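Local coordinates for protein TSSL (Francisella novicida, PDB 4ACK) that probably forms part of the membrane-anchored core complex of the type VI secretion system, to which it contributes a helical cytoplasmic domain, at residues I31-H34 / R35-R39; D138-N142 / H143-A147; I115-Q118 / I119-Q122; I42-L45 / Q46-L49. All coordinates share one frame; numbering follows the deposited sequence. Where two conformers were deposited one is given.

Interaction 1: I31-H34 / R35-R39; sequences ISYH and RNNIR
Tyr-33 sets its ring obliquely against the side-chain amide of Asn-37, one helical turn further on. The closest approach is from CE1 of Tyr-33 to OD1 of Asn-37, 3.7 Å, and the ring and amide planes stand 49° apart, so the two groups do not stack. The first torsion of Tyr-33 (chi1 152°) swings CG away from the backbone N and sends the ring along the helix toward Asn-37. A water ties the polar groups together: it donates to OD1 of Asn-37 at 2.8 Å and to the carbonyl O of Tyr-33; a third link, to ND2 of Asn-36, is doubtful because that side chain has two conformers. Asparagine suits position 37, since its short amide puts OD1 close enough to the Tyr-33 carbonyl for one water to bridge them. All this belongs to the first turns of helix 30-52, whose i to i+4 bonding is regular here: N of Arg-35 reaches O of Ile-31 at 2.9 Å, and N of Ile-38 meets O of His-34 almost straight, at 175°. Within 31-34, CD2 of Tyr-33 sits over the centre of the His-34 ring. The buried Ile-31 and Ile-38 pack on helix 4-20, as does His-34. Arg-35, extended from CG to NE, carries its guanidinium to a hydrogen bond with the carbonyl O of Ser-87 and a cation-pi contact with Trp-86, while Arg-39 forms a salt bridge with Glu-92.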
loop_
_atom_site.group_PDB
_atom_site.type_symbol
_atom_site.label_atom_id
_atom_site.label_comp_id
_atom_site.label_asym_id
_atom_site.label_seq_id
_atom_site.Cartn_x
_atom_site.Cartn_y
_atom_site.Cartn_z
ATOM N N ILE A 31 1.939 -17.032 -7.825
ATOM C CA ILE A 31 1.060 -15.993 -7.270
ATOM C C ILE A 31 0.464 -16.333 -5.894
ATOM O O ILE A 31 0.522 -15.505 -4.994
ATOM C CB ILE A 31 -0.065 -15.561 -8.261
ATOM C CG1 ILE A 31 0.318 -14.283 -9.015
ATOM C CG2 ILE A 31 -1.392 -15.319 -7.519
ATOM C CD1 ILE A 31 1.517 -14.392 -9.912
ATOM N N SER A 32 -0.081 -17.540 -5.733
ATOM C CA SER A 32 -0.724 -17.953 -4.473
ATOM C C SER A 32 0.274 -18.074 -3.309
ATOM O O SER A 32 -0.050 -17.772 -2.140
ATOM C CB SER A 32 -1.477 -19.257 -4.655
ATOM O OG SER A 32 -1.696 -19.908 -3.409
ATOM N N TYR A 33 1.498 -18.484 -3.634
ATOM C CA TYR A 33 2.510 -18.656 -2.614
ATOM C C TYR A 33 3.011 -17.288 -2.153
ATOM O O TYR A 33 3.186 -17.082 -0.971
ATOM C CB TYR A 33 3.652 -19.545 -3.094
ATOM C CG TYR A 33 4.975 -19.245 -2.432
ATOM C CD1 TYR A 33 5.325 -19.867 -1.236
ATOM C CD2 TYR A 33 5.884 -18.343 -3.011
ATOM C CE1 TYR A 33 6.541 -19.595 -0.613
ATOM C CE2 TYR A 33 7.103 -18.066 -2.395
ATOM C CZ TYR A 33 7.414 -18.715 -1.198
ATOM O OH TYR A 33 8.588 -18.479 -0.558
ATOM N N HIS A 34 3.219 -16.376 -3.087
ATOM C CA HIS A 34 3.670 -15.040 -2.781
ATOM C C HIS A 34 2.642 -14.152 -2.056
ATOM O O HIS A 34 2.973 -13.412 -1.138
ATOM C CB HIS A 34 4.053 -14.385 -4.061
ATOM C CG HIS A 34 5.417 -14.766 -4.530
ATOM N ND1 HIS A 34 5.639 -15.446 -5.718
ATOM C CD2 HIS A 34 6.638 -14.529 -3.988
ATOM C CE1 HIS A 34 6.943 -15.606 -5.878
ATOM N NE2 HIS A 34 7.572 -15.065 -4.844
ATOM N N ARG A 35 1.401 -14.233 -2.500
ATOM C CA ARG A 35 0.283 -13.715 -1.765
ATOM C C ARG A 35 0.267 -14.222 -0.321
ATOM O O ARG A 35 0.039 -13.415 0.597
ATOM C CB ARG A 35 -1.006 -14.076 -2.499
ATOM C CG ARG A 35 -2.290 -13.685 -1.832
ATOM C CD ARG A 35 -3.504 -14.285 -2.533
ATOM N NE ARG A 35 -4.680 -13.961 -1.746
ATOM C CZ ARG A 35 -5.310 -12.804 -1.811
ATOM N NH1 ARG A 35 -4.891 -11.889 -2.675
ATOM N NH2 ARG A 35 -6.356 -12.575 -1.025
ATOM N N ASN A 36 0.484 -15.529 -0.113
ATOM C CA ASN A 36 0.572 -16.130 1.245
ATOM C C ASN A 36 1.689 -15.518 2.106
ATOM O O ASN A 36 1.504 -15.287 3.313
ATOM C CB ASN A 36 0.760 -17.655 1.163
ATOM C CG ASN A 36 0.708 -18.358 2.538
ATOM O OD1 ASN A 36 -0.306 -18.334 3.224
ATOM N ND2 ASN A 36 1.807 -19.027 2.908
ATOM N N ASN A 37 2.838 -15.273 1.484
ATOM C CA ASN A 37 3.937 -14.601 2.124
ATOM C C ASN A 37 3.545 -13.175 2.537
ATOM O O ASN A 37 3.722 -12.781 3.687
ATOM C CB ASN A 37 5.127 -14.509 1.196
ATOM C CG ASN A 37 6.167 -15.586 1.484
ATOM O OD1 ASN A 37 5.843 -16.786 1.634
ATOM N ND2 ASN A 37 7.432 -15.165 1.551
ATOM N N ILE A 38 2.982 -12.434 1.580
ATOM C CA ILE A 38 2.446 -11.111 1.841
ATOM C C ILE A 38 1.513 -11.109 3.059
ATOM O O ILE A 38 1.707 -10.332 3.976
ATOM C CB ILE A 38 1.850 -10.484 0.572
ATOM C CG1 ILE A 38 3.036 -9.915 -0.272
ATOM C CG2 ILE A 38 0.808 -9.394 0.962
ATOM C CD1 ILE A 38 2.716 -9.539 -1.718
ATOM N N ARG A 39 0.583 -12.049 3.121
ATOM C CA ARG A 39 -0.326 -12.105 4.240
ATOM C C ARG A 39 0.321 -12.419 5.604
ATOM O O ARG A 39 -0.118 -11.886 6.650
ATOM C CB ARG A 39 -1.478 -13.046 3.959
ATOM C CG ARG A 39 -2.352 -12.497 2.824
ATOM C CD ARG A 39 -3.306 -13.537 2.313
ATOM N NE ARG A 39 -4.409 -13.733 3.236
ATOM C CZ ARG A 39 -4.573 -14.826 3.962
ATOM N NH1 ARG A 39 -3.701 -15.819 3.859
ATOM N NH2 ARG A 39 -5.598 -14.914 4.793
HETATM O O HOH W 1 3.898 -18.787 1.304
#

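Interaction 2: D138-N142 / H143-A147; sequences DNIYN and HSFLA
Asn-142 is the N-cap of helix 143-153: its side-chain OD1 accepts the backbone N-H of Phe-145. The bond from N of Phe-145 to OD1 of Asn-142 is 2.9 Å long, with the donor tilted 18° from the amide carbonyl plane. Asparagine fits because the N-H groups of the first helical turn have no preceding carbonyl to meet, and its short amide supplies an acceptor; with CG anti to the backbone N (chi1 175°), OD1 reaches forward to that turn. The carbonyl O of Asn-142 opens the regular helical pattern by accepting from N of Leu-146 at 3.1 Å. Beside the cap, the Phe-145 ring turns its edge to the loop: CD2 of Phe-145 lies 3.5 Å from the carbonyl O of Ile-140, near the ring plane, and CE2 touches CB of Ile-140 at 3.8 Å. Tyr-133 packs against both Ile-140 and Phe-145, and the ring of Tyr-136 also meets that of Phe-145, so the Phe-145 side chain is buried. Further out, a type I beta turn from Asn-139 to Asn-142 presents the cap. It is joined by an Asx turn, in which N of Tyr-141 donates to OD1 of Asn-139 at 3.0 Å, from above the amide plane.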
loop_
_atom_site.group_PDB
_atom_site.type_symbol
_atom_site.label_atom_id
_atom_site.label_comp_id
_atom_site.label_asym_id
_atom_site.label_seq_id
_atom_site.Cartn_x
_atom_site.Cartn_y
_atom_site.Cartn_z
ATOM N N ASP A 138 -6.109 7.317 -14.789
ATOM C CA ASP A 138 -6.346 7.769 -16.159
ATOM C C ASP A 138 -5.454 8.913 -16.548
ATOM O O ASP A 138 -5.277 9.136 -17.715
ATOM C CB ASP A 138 -7.829 8.161 -16.404
ATOM C CG ASP A 138 -8.070 8.589 -17.905
ATOM O OD1 ASP A 138 -8.088 7.636 -18.742
ATOM O OD2 ASP A 138 -8.135 9.818 -18.256
ATOM N N ASN A 139 -4.901 9.678 -15.580
ATOM C CA ASN A 139 -4.145 10.853 -15.974
ATOM C C ASN A 139 -3.253 11.339 -14.842
ATOM O O ASN A 139 -3.717 12.074 -13.923
ATOM C CB ASN A 139 -5.090 11.999 -16.435
ATOM C CG ASN A 139 -4.334 13.275 -16.848
ATOM O OD1 ASN A 139 -3.086 13.289 -16.987
ATOM N ND2 ASN A 139 -5.090 14.348 -17.089
ATOM N N ILE A 140 -1.977 10.952 -14.929
ATOM C CA ILE A 140 -1.053 11.175 -13.828
ATOM C C ILE A 140 -0.492 12.558 -13.935
ATOM O O ILE A 140 0.350 12.950 -13.143
ATOM C CB ILE A 140 -0.010 10.039 -13.749
ATOM C CG1 ILE A 140 0.906 9.967 -14.994
ATOM C CG2 ILE A 140 -0.773 8.678 -13.566
ATOM C CD1 ILE A 140 2.179 9.075 -14.756
ATOM N N TYR A 141 -0.993 13.348 -14.903
ATOM C CA TYR A 141 -0.611 14.769 -14.941
ATOM C C TYR A 141 -1.468 15.627 -13.961
ATOM O O TYR A 141 -1.221 16.819 -13.794
ATOM C CB TYR A 141 -0.725 15.333 -16.332
ATOM C CG TYR A 141 0.186 14.699 -17.377
ATOM C CD1 TYR A 141 1.352 14.007 -17.019
ATOM C CD2 TYR A 141 -0.136 14.792 -18.741
ATOM C CE1 TYR A 141 2.157 13.388 -18.007
ATOM C CE2 TYR A 141 0.660 14.236 -19.710
ATOM C CZ TYR A 141 1.793 13.523 -19.345
ATOM O OH TYR A 141 2.555 12.981 -20.356
ATOM N N ASN A 142 -2.503 15.027 -13.379
ATOM C CA ASN A 142 -3.479 15.740 -12.523
ATOM C C ASN A 142 -2.783 16.621 -11.443
ATOM O O ASN A 142 -1.901 16.133 -10.690
ATOM C CB ASN A 142 -4.400 14.726 -11.833
ATOM C CG ASN A 142 -5.350 15.388 -10.851
ATOM O OD1 ASN A 142 -4.938 15.838 -9.762
ATOM N ND2 ASN A 142 -6.647 15.431 -11.210
ATOM N N HIS A 143 -3.165 17.887 -11.347
ATOM C CA HIS A 143 -2.456 18.779 -10.400
ATOM C C HIS A 143 -2.541 18.388 -8.932
ATOM O O HIS A 143 -1.561 18.529 -8.253
ATOM C CB HIS A 143 -2.822 20.287 -10.592
ATOM C CG HIS A 143 -2.356 20.825 -11.917
ATOM N ND1 HIS A 143 -2.214 22.172 -12.184
ATOM C CD2 HIS A 143 -1.955 20.167 -13.040
ATOM C CE1 HIS A 143 -1.744 22.316 -13.420
ATOM N NE2 HIS A 143 -1.553 21.112 -13.950
ATOM N N SER A 144 -3.706 17.951 -8.455
ATOM C CA SER A 144 -3.833 17.444 -7.082
ATOM C C SER A 144 -2.946 16.218 -6.845
ATOM O O SER A 144 -2.343 16.110 -5.794
ATOM C CB SER A 144 -5.273 17.154 -6.736
ATOM O OG SER A 144 -5.983 18.391 -6.728
ATOM N N PHE A 145 -2.813 15.333 -7.835
ATOM C CA PHE A 145 -2.025 14.136 -7.670
ATOM C C PHE A 145 -0.588 14.575 -7.438
ATOM O O PHE A 145 0.074 14.108 -6.490
ATOM C CB PHE A 145 -2.167 13.215 -8.901
ATOM C CG PHE A 145 -1.319 12.015 -8.877
ATOM C CD1 PHE A 145 -1.316 11.142 -7.768
ATOM C CD2 PHE A 145 -0.488 11.731 -9.960
ATOM C CE1 PHE A 145 -0.519 9.993 -7.740
ATOM C CE2 PHE A 145 0.340 10.548 -9.955
ATOM C CZ PHE A 145 0.301 9.675 -8.829
ATOM N N LEU A 146 -0.099 15.481 -8.277
ATOM C CA LEU A 146 1.267 15.939 -8.123
ATOM C C LEU A 146 1.476 16.681 -6.808
ATOM O O LEU A 146 2.553 16.577 -6.209
ATOM C CB LEU A 146 1.682 16.851 -9.274
ATOM C CG LEU A 146 1.490 16.271 -10.667
ATOM C CD1 LEU A 146 1.881 17.349 -11.620
ATOM C CD2 LEU A 146 2.306 15.009 -10.862
ATOM N N ALA A 147 0.463 17.385 -6.343
ATOM C CA ALA A 147 0.584 18.088 -5.076
ATOM C C ALA A 147 0.719 17.129 -3.893
ATOM O O ALA A 147 1.452 17.423 -2.966
ATOM C CB ALA A 147 -0.583 19.058 -4.867
#

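Interaction 3: I115-Q118 / I119-Q122; sequences IYPQ and ICYQ
The ring of Tyr-121, in the first turn of helix 118-129, has backbone oxygens at its edge: the carbonyl O of Tyr-116 lies 3.6 Å from CE1 of Tyr-121, near the ring plane, and O of Gln-118 is also in plane. The ring of His-155 stacks on Tyr-121. The ring of Tyr-116 carries CG1 of its neighbour Ile-115 over one face, toward the rim, and meets the hydroxyl of Tyr-121 at its edge, where CD2 of Tyr-116 and OH of Tyr-121 are 3.6 Å apart. The two tyrosine side chains cross at about a right angle. These contacts surround the point where the loop after helix 99-112 turns into the helix. Tyrosine suits position 121 because its long ring spans the turn, while its hydroxyl donates beyond it to the carbonyl O of Ile-110. Pro-117, which has no N-H to offer, fits just ahead of the helix, and its carbonyl O takes the N-H of Cys-120 at 3.1 Å from above the carbonyl plane. The small thiol of Cys-120 places SG 4.0 Å from CG of Pro-117 and makes an oblique sulfur-aromatic contact with Tyr-116, its SG 5.4 Å from the ring centroid. Around this apolar cluster, Val-57 and Ile-61 of helix 55-79 close in, and Ile-119 also packs on helix 4-20. Gln-118 and Gln-122 cross at about a right angle; CG of Gln-118 touches CD of Gln-122 at 4.0 Å.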
loop_
_atom_site.group_PDB
_atom_site.type_symbol
_atom_site.label_atom_id
_atom_site.label_comp_id
_atom_site.label_asym_id
_atom_site.label_seq_id
_atom_site.Cartn_x
_atom_site.Cartn_y
_atom_site.Cartn_z
ATOM N N ILE A 115 -0.232 15.299 13.836
ATOM C CA ILE A 115 -0.225 14.326 14.925
ATOM C C ILE A 115 0.427 12.950 14.659
ATOM O O ILE A 115 0.634 12.179 15.596
ATOM C CB ILE A 115 -1.662 14.084 15.524
ATOM C CG1 ILE A 115 -2.704 13.864 14.423
ATOM C CG2 ILE A 115 -2.062 15.236 16.493
ATOM C CD1 ILE A 115 -4.075 13.409 14.936
ATOM N N TYR A 116 0.789 12.648 13.415
ATOM C CA TYR A 116 1.021 11.247 13.060
ATOM C C TYR A 116 2.469 10.838 13.107
ATOM O O TYR A 116 3.321 11.653 12.818
ATOM C CB TYR A 116 0.464 11.016 11.660
ATOM C CG TYR A 116 -1.022 11.175 11.625
ATOM C CD1 TYR A 116 -1.861 10.120 11.991
ATOM C CD2 TYR A 116 -1.594 12.392 11.255
ATOM C CE1 TYR A 116 -3.253 10.281 11.965
ATOM C CE2 TYR A 116 -2.981 12.549 11.203
ATOM C CZ TYR A 116 -3.789 11.501 11.538
ATOM O OH TYR A 116 -5.130 11.699 11.483
ATOM N N PRO A 117 2.755 9.566 13.428
ATOM C CA PRO A 117 4.152 9.157 13.405
ATOM C C PRO A 117 4.737 9.240 12.003
ATOM O O PRO A 117 3.999 9.163 11.024
ATOM C CB PRO A 117 4.110 7.705 13.822
ATOM C CG PRO A 117 2.663 7.279 13.670
ATOM C CD PRO A 117 1.872 8.512 13.930
ATOM N N GLN A 118 6.056 9.358 11.914
ATOM C CA GLN A 118 6.751 9.538 10.641
ATOM C C GLN A 118 6.521 8.383 9.650
ATOM O O GLN A 118 6.452 8.606 8.466
ATOM C CB GLN A 118 8.258 9.673 10.881
ATOM C CG GLN A 118 8.978 10.224 9.680
ATOM C CD GLN A 118 8.715 11.730 9.490
ATOM O OE1 GLN A 118 7.796 12.337 10.102
ATOM N NE2 GLN A 118 9.528 12.341 8.656
ATOM N N ILE A 119 6.394 7.167 10.162
ATOM C CA ILE A 119 6.070 6.013 9.333
ATOM C C ILE A 119 4.764 6.164 8.432
ATOM O O ILE A 119 4.673 5.538 7.342
ATOM C CB ILE A 119 6.058 4.706 10.155
ATOM C CG1 ILE A 119 5.924 3.502 9.210
ATOM C CG2 ILE A 119 4.951 4.714 11.264
ATOM C CD1 ILE A 119 6.239 2.158 9.819
ATOM N N CYS A 120 3.771 6.943 8.913
ATOM C CA CYS A 120 2.558 7.249 8.082
ATOM C C CYS A 120 2.950 7.902 6.770
ATOM O O CYS A 120 2.568 7.414 5.722
ATOM C CB CYS A 120 1.568 8.151 8.830
ATOM S SG CYS A 120 0.789 7.259 10.160
ATOM N N TYR A 121 3.727 8.989 6.851
ATOM C CA TYR A 121 4.222 9.712 5.687
ATOM C C TYR A 121 5.197 8.922 4.780
ATOM O O TYR A 121 5.258 9.183 3.533
ATOM C CB TYR A 121 4.868 11.029 6.137
ATOM C CG TYR A 121 3.943 11.828 7.061
ATOM C CD1 TYR A 121 3.918 11.592 8.435
ATOM C CD2 TYR A 121 3.049 12.794 6.544
ATOM C CE1 TYR A 121 3.042 12.330 9.321
ATOM C CE2 TYR A 121 2.153 13.526 7.407
ATOM C CZ TYR A 121 2.153 13.276 8.793
ATOM O OH TYR A 121 1.243 13.957 9.644
ATOM N N GLN A 122 6.020 8.036 5.400
ATOM C CA GLN A 122 7.031 7.265 4.693
ATOM C C GLN A 122 6.329 6.181 3.919
ATOM O O GLN A 122 6.739 5.829 2.833
ATOM C CB GLN A 122 8.027 6.575 5.678
ATOM C CG GLN A 122 8.879 7.583 6.495
ATOM C CD GLN A 122 9.807 6.910 7.546
ATOM O OE1 GLN A 122 9.357 6.141 8.417
ATOM N NE2 GLN A 122 11.107 7.225 7.467
#

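Interaction 4: I42-L45 / Q46-L49; sequences IFFL and QEEL
Leu-45 and Leu-49 supply the apolar part of the contact: their CD1 methyls meet at 3.8 Å, one turn apart. With CG of Leu-45 anti to the backbone N (chi1 -178°), its CD1 is directed to the methyl of Leu-49. Leucine suits both sites, since they are buried between helices: Leu-45 and Leu-49 touch Glu-6 of helix 4-20, and Leu-49 also packs on Cys-58, Ile-61 and Val-62 of helix 55-79. The main-chain bonds are those of an unbroken alpha-helix within helix 30-52: N of Gln-46 donates to O of Ile-42 at 2.8 Å, and N of Leu-49 to O of Leu-45 at 3.0 Å, both nearly straight. Mixed polar and apolar contacts make up the third group. The extended Gln-46 chain passes Ile-42, with OE1 of Gln-46 4.0 Å from CG2 of Ile-42, and its NE2 goes on to a hydrogen bond with the hydroxyl of Tyr-94. On the exposed side, the two oxygens of the Glu-47 carboxylate each approach a different phenylalanine ring: OE1 is 3.9 Å from CE1 of Phe-43, and OE2 is 4.1 Å from CD1 of Phe-44. The carboxylate plane stands at 68° to the Phe-43 ring. These are loose, oblique van der Waals approaches in which any electrostatic gain from the ring C-H groups would be slight, whereas the leucine pair depends on dispersion and burial.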
loop_
_atom_site.group_PDB
_atom_site.type_symbol
_atom_site.label_atom_id
_atom_site.label_comp_id
_atom_site.label_asym_id
_atom_site.label_seq_id
_atom_site.Cartn_x
_atom_site.Cartn_y
_atom_site.Cartn_z
ATOM N N ILE A 42 1.923 -9.137 6.546
ATOM C CA ILE A 42 0.904 -8.232 7.048
ATOM C C ILE A 42 0.566 -8.541 8.498
ATOM O O ILE A 42 0.501 -7.609 9.312
ATOM C CB ILE A 42 -0.383 -8.200 6.175
ATOM C CG1 ILE A 42 -0.064 -7.737 4.746
ATOM C CG2 ILE A 42 -1.526 -7.328 6.815
ATOM C CD1 ILE A 42 0.585 -6.389 4.649
ATOM N N PHE A 43 0.376 -9.817 8.818
ATOM C CA PHE A 43 0.154 -10.239 10.206
ATOM C C PHE A 43 1.192 -9.701 11.218
ATOM O O PHE A 43 0.796 -9.155 12.272
ATOM C CB PHE A 43 0.079 -11.744 10.381
ATOM C CG PHE A 43 -0.158 -12.148 11.824
ATOM C CD1 PHE A 43 0.911 -12.266 12.721
ATOM C CD2 PHE A 43 -1.470 -12.317 12.310
ATOM C CE1 PHE A 43 0.687 -12.585 14.078
ATOM C CE2 PHE A 43 -1.712 -12.654 13.689
ATOM C CZ PHE A 43 -0.633 -12.791 14.557
ATOM N N PHE A 44 2.482 -9.863 10.887
ATOM C CA PHE A 44 3.598 -9.334 11.667
ATOM C C PHE A 44 3.628 -7.789 11.654
ATOM O O PHE A 44 4.010 -7.152 12.646
ATOM C CB PHE A 44 4.973 -9.890 11.160
ATOM C CG PHE A 44 5.242 -11.398 11.460
ATOM C CD1 PHE A 44 5.540 -11.844 12.768
ATOM C CD2 PHE A 44 5.265 -12.359 10.414
ATOM C CE1 PHE A 44 5.808 -13.234 13.039
ATOM C CE2 PHE A 44 5.520 -13.742 10.673
ATOM C CZ PHE A 44 5.798 -14.173 11.991
ATOM N N LEU A 45 3.337 -7.174 10.513
ATOM C CA LEU A 45 3.285 -5.713 10.443
ATOM C C LEU A 45 2.174 -5.241 11.400
ATOM O O LEU A 45 2.423 -4.437 12.217
ATOM C CB LEU A 45 3.070 -5.158 9.026
ATOM C CG LEU A 45 3.055 -3.617 8.817
ATOM C CD1 LEU A 45 4.320 -2.817 9.430
ATOM C CD2 LEU A 45 2.884 -3.298 7.283
ATOM N N GLN A 46 0.972 -5.763 11.309
ATOM C CA GLN A 46 -0.052 -5.295 12.173
ATOM C C GLN A 46 0.320 -5.531 13.647
ATOM O O GLN A 46 0.406 -4.600 14.427
ATOM C CB GLN A 46 -1.359 -5.940 11.818
ATOM C CG GLN A 46 -1.965 -5.413 10.477
ATOM C CD GLN A 46 -3.283 -6.105 10.178
ATOM O OE1 GLN A 46 -3.369 -7.319 10.315
ATOM N NE2 GLN A 46 -4.331 -5.336 9.834
ATOM N N GLU A 47 0.580 -6.770 14.008
ATOM C CA GLU A 47 0.961 -7.077 15.380
ATOM C C GLU A 47 2.024 -6.089 15.914
ATOM O O GLU A 47 1.897 -5.547 17.004
ATOM C CB GLU A 47 1.428 -8.549 15.477
ATOM C CG GLU A 47 2.412 -8.791 16.632
ATOM C CD GLU A 47 2.805 -10.241 16.799
ATOM O OE1 GLU A 47 2.000 -11.008 17.395
ATOM O OE2 GLU A 47 3.913 -10.608 16.333
ATOM N N GLU A 48 3.037 -5.801 15.129
ATOM C CA GLU A 48 4.101 -4.919 15.607
ATOM C C GLU A 48 3.612 -3.482 15.752
ATOM O O GLU A 48 3.838 -2.838 16.800
ATOM C CB GLU A 48 5.309 -5.010 14.686
ATOM C CG GLU A 48 6.557 -4.459 15.214
ATOM C CD GLU A 48 7.269 -5.400 16.272
ATOM O OE1 GLU A 48 6.826 -6.567 16.507
ATOM O OE2 GLU A 48 8.276 -4.920 16.830
ATOM N N LEU A 49 2.895 -2.969 14.744
ATOM C CA LEU A 49 2.386 -1.561 14.873
ATOM C C LEU A 49 1.408 -1.413 16.010
ATOM O O LEU A 49 1.417 -0.415 16.670
ATOM C CB LEU A 49 1.684 -1.074 13.614
ATOM C CG LEU A 49 2.641 -0.945 12.446
ATOM C CD1 LEU A 49 1.720 -0.751 11.179
ATOM C CD2 LEU A 49 3.592 0.197 12.700
#

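How the interactions relate
Interactions 1 and 4 belong to one helix, 30-52, with centres about 16 Å apart, and both pack on helix 4-20 and helix 89-94. Interactions 2 and 3 mark the starts of helices that follow one another in the chain, 143-153 and 118-129; their centres are about 23 Å apart. Interaction 3 comes near interaction 4, nearest atoms about 4 Å apart without touching, and helices 4-20 and 55-79 contribute side chains to both. Interaction 2 lies across the chain's centre from interactions 1 and 4, with centres about 31 and 32 Å away. Shared neighbouring helices thus join interactions 1, 3 and 4, while interaction 2 sits apart, connected to interaction 3 through the succession of their helices.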